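Side-chain contacts in tubulin-like protein CetZ2 (Haloferax volcanii, PDB 4B45), which binds GTP, has GTPase activity, assembles into tubulin-like protofilaments and takes part in controlling cell shape: residues A[184-187]-A[188-191]; A[233-236]-A[237-240]; A[282-285]-A[286-289]; A[328-331]-A[332-336]. All coordinates share one frame; numbering follows the deposited sequence.

Interaction 1. Residues A[184-187]-A[188-191]; sequences EAIA and RRVG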
loop_
_atom_site.group_PDB
_atom_site.type_symbol
_atom_site.label_atom_id
_atom_site.label_comp_id
_atom_site.label_asym_id
_atom_site.label_seq_id
_atom_site.Cartn_x
_atom_site.Cartn_y
_atom_site.Cartn_z
ATOM N N GLU A 184 -6.512 5.739 -6.468
ATOM C CA GLU A 184 -5.597 6.547 -7.252
ATOM C C GLU A 184 -4.537 7.228 -6.380
ATOM O O GLU A 184 -3.378 7.365 -6.788
ATOM C CB GLU A 184 -6.370 7.579 -8.065
ATOM C CG GLU A 184 -7.005 7.019 -9.319
ATOM C CD GLU A 184 -6.046 7.002 -10.494
ATOM O OE1 GLU A 184 -4.947 6.413 -10.365
ATOM O OE2 GLU A 184 -6.393 7.580 -11.550
ATOM N N ALA A 185 -4.936 7.656 -5.185
ATOM C CA ALA A 185 -3.992 8.306 -4.285
ATOM C C ALA A 185 -3.012 7.258 -3.802
ATOM O O ALA A 185 -1.814 7.515 -3.674
ATOM C CB ALA A 185 -4.707 8.945 -3.113
ATOM N N ILE A 186 -3.516 6.061 -3.541
ATOM C CA ILE A 186 -2.642 5.012 -3.041
ATOM C C ILE A 186 -1.680 4.608 -4.134
ATOM O O ILE A 186 -0.480 4.443 -3.890
ATOM C CB ILE A 186 -3.421 3.812 -2.505
ATOM C CG1 ILE A 186 -4.062 4.196 -1.177
ATOM C CG2 ILE A 186 -2.488 2.636 -2.264
ATOM C CD1 ILE A 186 -3.044 4.698 -0.161
ATOM N N ALA A 187 -2.202 4.500 -5.348
ATOM C CA ALA A 187 -1.377 4.137 -6.487
ATOM C C ALA A 187 -0.199 5.092 -6.689
ATOM O O ALA A 187 0.925 4.646 -6.912
ATOM C CB ALA A 187 -2.205 4.056 -7.725
ATOM N N ARG A 188 -0.459 6.396 -6.621
ATOM C CA ARG A 188 0.596 7.400 -6.783
ATOM C C ARG A 188 1.668 7.277 -5.704
ATOM O O ARG A 188 2.857 7.256 -6.005
ATOM C CB ARG A 188 0.017 8.815 -6.763
ATOM C CG ARG A 188 1.069 9.891 -6.561
ATOM C CD ARG A 188 0.497 11.096 -5.816
ATOM N NE ARG A 188 -0.036 12.109 -6.722
ATOM C CZ ARG A 188 -0.831 13.108 -6.349
ATOM N NH1 ARG A 188 -1.205 13.235 -5.081
ATOM N NH2 ARG A 188 -1.265 13.978 -7.249
ATOM N N ARG A 189 1.232 7.195 -4.448
ATOM C CA ARG A 189 2.122 6.973 -3.308
ATOM C C ARG A 189 2.988 5.725 -3.418
ATOM O O ARG A 189 4.205 5.785 -3.245
ATOM C CB ARG A 189 1.311 6.863 -2.017
ATOM C CG ARG A 189 0.921 8.181 -1.429
ATOM C CD ARG A 189 -0.300 8.018 -0.569
ATOM N NE ARG A 189 -0.730 9.263 0.068
ATOM C CZ ARG A 189 -1.245 10.302 -0.587
ATOM N NH1 ARG A 189 -1.378 10.270 -1.914
ATOM N NH2 ARG A 189 -1.617 11.381 0.085
ATOM N N VAL A 190 2.347 4.584 -3.645
ATOM C CA VAL A 190 3.058 3.311 -3.714
ATOM C C VAL A 190 3.915 3.246 -4.968
ATOM O O VAL A 190 5.084 2.859 -4.909
ATOM C CB VAL A 190 2.085 2.122 -3.644
ATOM C CG1 VAL A 190 2.826 0.796 -3.848
ATOM C CG2 VAL A 190 1.353 2.129 -2.304
ATOM N N GLY A 191 3.338 3.658 -6.095
ATOM C CA GLY A 191 4.053 3.689 -7.360
ATOM C C GLY A 191 5.356 4.475 -7.293
ATOM O O GLY A 191 6.378 4.028 -7.818
#
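With CG turned away from its carbonyl carbon (chi1 -81°) and the chain extended as far as NE, Arg189 runs back along the helix, and a turn at chi4 (69°) folds NH1 onto the carbonyl of Ala185. That oxygen is held twice. Arg189 N reaches Ala185 O over 3.2 Å as the usual i to i+4 helical bond, almost straight, and Arg189 NH1 reaches the same Ala185 O over 3.3 Å. The two donors come from opposite faces of the carbonyl plane; the NH1 bond is the more bent, rising above the plane instead of using a lone pair, and the oxygen is also tilted from the guanidinium plane. Methyl CB of Ala185 lies 3.8 Å from Arg189 NH1.

On another side of the helix, Ile186 and Val190 cross obliquely, touching through the branches Ile186 CG2 and Val190 CG2 at 3.9 Å. Val190 CG2 also covers Ile186 O at 3.4 Å, beside the 2.8 Å bond from Val190 N to Ile186 O. Ile186 continues onto Leu15 of helix 9-26 and Val163 of strand 159-164, and Val190 onto Leu19 and Leu161. Both segments belong to helix 175-196, the long core helix of the tubulin/FtsZ fold, which here passes close to the nucleotide: GTP-binding Asn183 immediately precedes Glu184. The Arg189 side chain also touches Leu225 and Tyr227 of strand 222-231 and Phe168. Because its residue is buried, the bond to Ala185 O gives NH1 a partner within its own helix and probably spares part of the cost of burying the charge.

Interaction 2. Residues A[233-236]-A[237-240]; sequences SPNA and EDNI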
loop_
_atom_site.group_PDB
_atom_site.type_symbol
_atom_site.label_atom_id
_atom_site.label_comp_id
_atom_site.label_asym_id
_atom_site.label_seq_id
_atom_site.Cartn_x
_atom_site.Cartn_y
_atom_site.Cartn_z
ATOM N N SER A 233 10.424 26.354 -5.828
ATOM C CA SER A 233 11.156 27.443 -6.433
ATOM C C SER A 233 12.337 26.842 -7.187
ATOM O O SER A 233 12.866 25.801 -6.784
ATOM C CB SER A 233 11.651 28.403 -5.355
ATOM O OG SER A 233 12.562 29.339 -5.900
ATOM N N PRO A 234 12.746 27.488 -8.288
ATOM C CA PRO A 234 13.928 27.088 -9.055
ATOM C C PRO A 234 15.190 27.172 -8.207
ATOM O O PRO A 234 16.141 26.436 -8.450
ATOM C CB PRO A 234 13.993 28.139 -10.168
ATOM C CG PRO A 234 13.216 29.298 -9.644
ATOM C CD PRO A 234 12.107 28.684 -8.860
ATOM N N ASN A 235 15.188 28.067 -7.226
ATOM C CA ASN A 235 16.300 28.197 -6.301
ATOM C C ASN A 235 16.121 27.250 -5.127
ATOM O O ASN A 235 15.116 27.317 -4.417
ATOM C CB ASN A 235 16.415 29.640 -5.804
ATOM C CG ASN A 235 17.732 29.912 -5.104
ATOM O OD1 ASN A 235 18.684 29.134 -5.218
ATOM N ND2 ASN A 235 17.797 31.026 -4.378
ATOM N N ALA A 236 17.097 26.362 -4.938
ATOM C CA ALA A 236 17.055 25.368 -3.869
ATOM C C ALA A 236 16.953 25.995 -2.475
ATOM O O ALA A 236 16.220 25.501 -1.632
ATOM C CB ALA A 236 18.272 24.452 -3.952
ATOM N N GLU A 237 17.694 27.077 -2.238
ATOM C CA GLU A 237 17.626 27.792 -0.960
ATOM C C GLU A 237 16.212 28.248 -0.566
ATOM O O GLU A 237 15.879 28.287 0.621
ATOM C CB GLU A 237 18.579 28.990 -0.951
ATOM C CG GLU A 237 18.930 29.478 0.441
ATOM C CD GLU A 237 19.934 30.617 0.420
ATOM O OE1 GLU A 237 19.868 31.432 -0.527
ATOM O OE2 GLU A 237 20.792 30.694 1.339
ATOM N N ASP A 238 15.373 28.582 -1.545
ATOM C CA ASP A 238 13.998 28.993 -1.226
ATOM C C ASP A 238 13.131 27.827 -0.788
ATOM O O ASP A 238 12.019 28.031 -0.315
ATOM C CB ASP A 238 13.304 29.647 -2.418
ATOM C CG ASP A 238 13.998 30.882 -2.893
ATOM O OD1 ASP A 238 14.586 31.599 -2.053
ATOM O OD2 ASP A 238 13.946 31.131 -4.119
ATOM N N ASN A 239 13.625 26.604 -0.952
ATOM C CA ASN A 239 12.771 25.439 -0.745
ATOM C C ASN A 239 13.069 24.723 0.556
ATOM O O ASN A 239 12.598 23.615 0.783
ATOM C CB ASN A 239 12.907 24.462 -1.921
ATOM C CG ASN A 239 12.371 25.038 -3.220
ATOM O OD1 ASN A 239 11.357 25.736 -3.228
ATOM N ND2 ASN A 239 13.047 24.746 -4.325
ATOM N N ILE A 240 13.881 25.338 1.399
ATOM C CA ILE A 240 14.257 24.693 2.651
ATOM C C ILE A 240 13.033 24.445 3.523
ATOM O O ILE A 240 12.834 23.339 4.029
ATOM C CB ILE A 240 15.314 25.501 3.417
ATOM C CG1 ILE A 240 16.669 25.376 2.715
ATOM C CG2 ILE A 240 15.424 24.987 4.837
ATOM C CD1 ILE A 240 17.752 26.249 3.294
#
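The side-chain amide of Asn239 meets the backbone of Ser233 in its own plane, using both polar atoms. Its OD1 takes Ser233 N at 2.8 Å on an in-plane lone pair, while Asn239 ND2 gives its hydrogen to Ser233 O at 2.7 Å, the acceptor only 9° out of the amide plane. This paired bond fixes the rotation of the amide. The carboxylate of Asp238 is approached by the Ser233 hydroxyl, whose OG donates to Asp238 OD2 over 2.9 Å on the anti lone pair. Asp238 OD2 also lies 3.3 Å from Asn235 CB, and the Asn235 amide stands nearly perpendicular to the carboxylate (83°).

Ser233 OG, anti to its own N, further accepts from Asn235 N at 3.2 Å, which makes an ST turn. Two i to i+3 backbone bonds follow, Asp238 N to Asn235 O, which is bent, and Asn239 N to Ala236 O. Replacing Asn239 by an alanine would probably leave both the N and O of Ser233 without these mates and free the start of the loop to shift.

Asn239 occupies the N-cap position of helix 240-252, though its side chain looks back into the loop instead of capping. The stretch is the exposed connection from strand 222-231 into that helix, and Asn239 ND2 also bonds Thr276 O, linking the turn to the loop that leads into helix 279-293.

Interaction 3. Residues A[282-285]-A[286-289]; sequences VERA and RRWV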
loop_
_atom_site.group_PDB
_atom_site.type_symbol
_atom_site.label_atom_id
_atom_site.label_comp_id
_atom_site.label_asym_id
_atom_site.label_seq_id
_atom_site.Cartn_x
_atom_site.Cartn_y
_atom_site.Cartn_z
ATOM N N VAL A 282 16.983 18.896 3.310
ATOM C CA VAL A 282 16.937 17.435 3.386
ATOM C C VAL A 282 17.527 16.914 4.697
ATOM O O VAL A 282 16.933 16.058 5.360
ATOM C CB VAL A 282 17.697 16.797 2.209
ATOM C CG1 VAL A 282 17.826 15.286 2.397
ATOM C CG2 VAL A 282 16.985 17.103 0.910
ATOM N N GLU A 283 18.685 17.450 5.074
ATOM C CA GLU A 283 19.376 17.026 6.285
ATOM C C GLU A 283 18.501 17.270 7.500
ATOM O O GLU A 283 18.254 16.359 8.293
ATOM C CB GLU A 283 20.730 17.746 6.431
ATOM C CG GLU A 283 21.767 17.306 5.400
ATOM C CD GLU A 283 23.125 18.007 5.558
ATOM O OE1 GLU A 283 23.164 19.155 6.056
ATOM O OE2 GLU A 283 24.155 17.406 5.176
ATOM N N ARG A 284 18.020 18.500 7.639
ATOM C CA ARG A 284 17.113 18.842 8.733
ATOM C C ARG A 284 15.801 18.064 8.696
ATOM O O ARG A 284 15.277 17.687 9.752
ATOM C CB ARG A 284 16.845 20.349 8.757
ATOM C CG ARG A 284 18.108 21.149 9.084
ATOM C CD ARG A 284 18.586 20.861 10.506
ATOM N NE ARG A 284 19.991 21.215 10.686
ATOM C CZ ARG A 284 20.425 22.444 10.949
ATOM N NH1 ARG A 284 19.567 23.448 11.050
ATOM N NH2 ARG A 284 21.722 22.673 11.100
ATOM N N ALA A 285 15.266 17.793 7.504
ATOM C CA ALA A 285 13.993 17.040 7.430
ATOM C C ALA A 285 14.135 15.603 7.934
ATOM O O ALA A 285 13.281 15.101 8.663
ATOM C CB ALA A 285 13.408 17.054 6.024
ATOM N N ARG A 286 15.228 14.953 7.557
ATOM C CA ARG A 286 15.505 13.604 8.021
ATOM C C ARG A 286 15.719 13.600 9.522
ATOM O O ARG A 286 15.256 12.703 10.218
ATOM C CB ARG A 286 16.760 13.056 7.339
ATOM C CG ARG A 286 16.637 12.924 5.839
ATOM C CD ARG A 286 17.959 12.465 5.263
ATOM N NE ARG A 286 17.907 12.305 3.813
ATOM C CZ ARG A 286 18.980 12.085 3.063
ATOM N NH1 ARG A 286 20.169 12.009 3.640
ATOM N NH2 ARG A 286 18.869 11.956 1.748
ATOM N N ARG A 287 16.453 14.595 10.021
ATOM C CA ARG A 287 16.745 14.663 11.446
ATOM C C ARG A 287 15.445 14.845 12.223
ATOM O O ARG A 287 15.233 14.213 13.264
ATOM C CB ARG A 287 17.734 15.798 11.749
ATOM C CG ARG A 287 17.921 16.082 13.228
ATOM C CD ARG A 287 19.128 16.985 13.456
ATOM N NE ARG A 287 19.053 17.735 14.709
ATOM C CZ ARG A 287 18.711 19.020 14.799
ATOM N NH1 ARG A 287 18.412 19.715 13.707
ATOM N NH2 ARG A 287 18.667 19.615 15.985
ATOM N N TRP A 288 14.575 15.713 11.709
ATOM C CA TRP A 288 13.242 15.867 12.285
ATOM C C TRP A 288 12.442 14.551 12.354
ATOM O O TRP A 288 11.784 14.279 13.363
ATOM C CB TRP A 288 12.419 16.920 11.535
ATOM C CG TRP A 288 11.076 17.087 12.183
ATOM C CD1 TRP A 288 10.770 17.896 13.234
ATOM C CD2 TRP A 288 9.876 16.383 11.856
ATOM N NE1 TRP A 288 9.449 17.748 13.577
ATOM C CE2 TRP A 288 8.874 16.831 12.744
ATOM C CE3 TRP A 288 9.544 15.425 10.891
ATOM C CZ2 TRP A 288 7.559 16.356 12.699
ATOM C CZ3 TRP A 288 8.238 14.952 10.845
ATOM C CH2 TRP A 288 7.262 15.418 11.744
ATOM N N VAL A 289 12.475 13.759 11.283
ATOM C CA VAL A 289 11.774 12.467 11.272
ATOM C C VAL A 289 12.330 11.582 12.379
ATOM O O VAL A 289 11.574 10.941 13.089
ATOM C CB VAL A 289 11.867 11.743 9.898
ATOM C CG1 VAL A 289 11.355 10.307 9.992
ATOM C CG2 VAL A 289 11.079 12.503 8.838
#
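The shortest hydrogen bond between the two halves, 2.9 Å from Trp288 N to Arg284 O, belongs to the run of i to i+4 bonds that keeps the helix regular. Arg286 stretches out from CG to NE alongside Val282, both pointing the same way, so that Val282 CG1 sits over one face of the guanidinium, 3.3 Å from Arg286 NE and offset toward the rim. Nearer the backbone, Arg286 CG rests 3.2 Å from Val282 O. A serine in place of Arg286 would probably leave Val282 CG1 uncovered on this side and rob Asp302 of a weak, long ion pair.

Arg284 and Arg287 also lie side by side, yet they bring like charges together: Arg284 NE is 3.7 Å from Arg287 NH1. The bend of Arg284 at chi2 (-65°) sets its CD at the edge of the other guanidinium, 3.4 Å from Arg287 NH1, and the two planes stand 77° apart. On the buried side, Val289 CG2 lies 3.4 Å from Ala285 O. There Ala285 packs on Val243 and Thr247 of helix 240-252, while Val282 and Val289 reach Ile270, Ala266 and Val268 of strand 263-272. Helix 279-293 is the crossover helix of a beta-alpha-beta unit, joining the neighbouring parallel strands 263-272 and 298-304; its valines face strand 263-272, while Arg284 and Arg287 are exposed.

Interaction 4. Residues A[328-331]-A[332-336]; sequences FMER and AREAI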
loop_
_atom_site.group_PDB
_atom_site.type_symbol
_atom_site.label_atom_id
_atom_site.label_comp_id
_atom_site.label_asym_id
_atom_site.label_seq_id
_atom_site.Cartn_x
_atom_site.Cartn_y
_atom_site.Cartn_z
ATOM N N PHE A 328 -9.647 0.812 16.048
ATOM C CA PHE A 328 -10.165 -0.194 15.132
ATOM C C PHE A 328 -10.279 -1.577 15.787
ATOM O O PHE A 328 -11.328 -2.214 15.717
ATOM C CB PHE A 328 -9.329 -0.268 13.841
ATOM C CG PHE A 328 -9.535 -1.541 13.070
ATOM C CD1 PHE A 328 -10.743 -1.797 12.438
ATOM C CD2 PHE A 328 -8.537 -2.502 13.010
ATOM C CE1 PHE A 328 -10.949 -2.987 11.753
ATOM C CE2 PHE A 328 -8.735 -3.692 12.316
ATOM C CZ PHE A 328 -9.951 -3.934 11.696
ATOM N N MET A 329 -9.207 -2.039 16.422
ATOM C CA MET A 329 -9.228 -3.335 17.098
ATOM C C MET A 329 -10.241 -3.381 18.247
ATOM O O MET A 329 -10.884 -4.405 18.483
ATOM C CB MET A 329 -7.826 -3.711 17.605
ATOM C CG MET A 329 -6.803 -3.946 16.505
ATOM S SD MET A 329 -7.279 -5.205 15.295
ATOM C CE MET A 329 -6.688 -6.709 16.078
ATOM N N GLU A 330 -10.380 -2.267 18.953
ATOM C CA GLU A 330 -11.292 -2.167 20.087
ATOM C C GLU A 330 -12.750 -2.392 19.687
ATOM O O GLU A 330 -13.481 -3.127 20.357
ATOM C CB GLU A 330 -11.129 -0.805 20.771
ATOM C CG GLU A 330 -12.092 -0.534 21.918
ATOM C CD GLU A 330 -11.918 0.860 22.516
ATOM O OE1 GLU A 330 -10.835 1.464 22.328
ATOM O OE2 GLU A 330 -12.861 1.350 23.177
ATOM N N ARG A 331 -13.179 -1.773 18.593
ATOM C CA ARG A 331 -14.569 -1.906 18.176
ATOM C C ARG A 331 -14.795 -3.303 17.624
ATOM O O ARG A 331 -15.848 -3.899 17.820
ATOM C CB ARG A 331 -14.922 -0.866 17.118
ATOM C CG ARG A 331 -14.432 0.542 17.441
ATOM C CD ARG A 331 -15.429 1.335 18.273
ATOM N NE ARG A 331 -14.866 2.606 18.740
ATOM C CZ ARG A 331 -14.634 3.667 17.965
ATOM N NH1 ARG A 331 -14.906 3.627 16.663
ATOM N NH2 ARG A 331 -14.121 4.773 18.497
ATOM N N ALA A 332 -13.792 -3.823 16.929
ATOM C CA ALA A 332 -13.881 -5.154 16.365
ATOM C C ALA A 332 -14.082 -6.193 17.464
ATOM O O ALA A 332 -14.911 -7.096 17.328
ATOM C CB ALA A 332 -12.644 -5.466 15.522
ATOM N N ARG A 333 -13.347 -6.062 18.565
ATOM C CA ARG A 333 -13.510 -7.016 19.658
ATOM C C ARG A 333 -14.859 -6.851 20.345
ATOM O O ARG A 333 -15.429 -7.809 20.872
ATOM C CB ARG A 333 -12.336 -6.958 20.649
ATOM C CG ARG A 333 -11.173 -7.834 20.182
ATOM C CD ARG A 333 -9.931 -7.827 21.074
ATOM N NE ARG A 333 -8.806 -8.423 20.346
ATOM C CZ ARG A 333 -7.604 -8.666 20.855
ATOM N NH1 ARG A 333 -7.339 -8.373 22.122
ATOM N NH2 ARG A 333 -6.667 -9.209 20.094
ATOM N N GLU A 334 -15.384 -5.635 20.312
ATOM C CA GLU A 334 -16.675 -5.372 20.921
ATOM C C GLU A 334 -17.801 -5.949 20.063
ATOM O O GLU A 334 -18.823 -6.385 20.582
ATOM C CB GLU A 334 -16.862 -3.876 21.148
ATOM C CG GLU A 334 -16.024 -3.334 22.290
ATOM C CD GLU A 334 -15.989 -1.822 22.315
ATOM O OE1 GLU A 334 -16.680 -1.205 21.476
ATOM O OE2 GLU A 334 -15.273 -1.250 23.168
ATOM N N ALA A 335 -17.608 -5.952 18.750
ATOM C CA ALA A 335 -18.576 -6.571 17.853
ATOM C C ALA A 335 -18.628 -8.068 18.109
ATOM O O ALA A 335 -19.700 -8.638 18.261
ATOM C CB ALA A 335 -18.227 -6.286 16.408
ATOM N N ILE A 336 -17.460 -8.701 18.178
ATOM C CA ILE A 336 -17.386 -10.133 18.458
ATOM C C ILE A 336 -18.022 -10.508 19.798
ATOM O O ILE A 336 -18.819 -11.444 19.867
ATOM C CB ILE A 336 -15.937 -10.644 18.387
ATOM C CG1 ILE A 336 -15.606 -11.016 16.949
ATOM C CG2 ILE A 336 -15.751 -11.871 19.259
ATOM C CD1 ILE A 336 -16.581 -12.012 16.364
#
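Glu330 and Glu334, one helical turn apart, lie side by side and point the same way, with their carboxylate planes 76° apart. Like charges thus come close: Glu330 OE2 stands 3.5 Å from Glu334 OE2, and the same oxygen of Glu334 is 3.5 Å from Glu330 CG. Glu334 gets there with CG opposite its own carbonyl carbon (chi1 -73°) and an extended chain, which lays its CG 3.2 Å from Glu330 O, beside the backbone bond that Glu334 N makes to that oxygen. Glu330 is extended as well, its CG anti to the backbone N. The pair would be expected to raise each other's affinity for a proton somewhat; Arg331 NE, 5.0 Å from Glu334 OE1, is not in contact with it but may offset part of this.

These residues form the outward side of an amphipathic helix, 323-340, the last of the modelled chain, and the inward side lies against helix 140-156. There Phe328 touches Gln143 and Ala146, Ala335 touches Val144, and Ile336 reaches Arg148. The Phe328 side chain remains about 8 Å from that of Glu138, which binds GTP.

On the buried side Ala332 sets its CB 3.5 Å from Phe328 O, one turn back along the helix. Arg333 turns its CB over Met329 O at 3.6 Å, and its extended chain carries NH2 to the neighbourhood of another positive charge, Lys151 of helix 140-156.

Along the chain the four contacts follow in series; none nests in or crosses another, and each spans a single short local stretch. Interaction 1 lies in the core helix 175-196, near the nucleotide and touching helix 9-26 and strands 159-164 and 222-231. Interaction 2 makes the turn from strand 222-231 into helix 240-252, and interaction 3 lies within helix 279-293, which packs on helix 240-252. These two are the closest pair, their nearest atoms about 6 Å apart. The chain then returns by way of strands 298-304 and 309-319 to interaction 4 in helix 323-340, against helix 140-156; its centre lies about 48 Å from that of interaction 2.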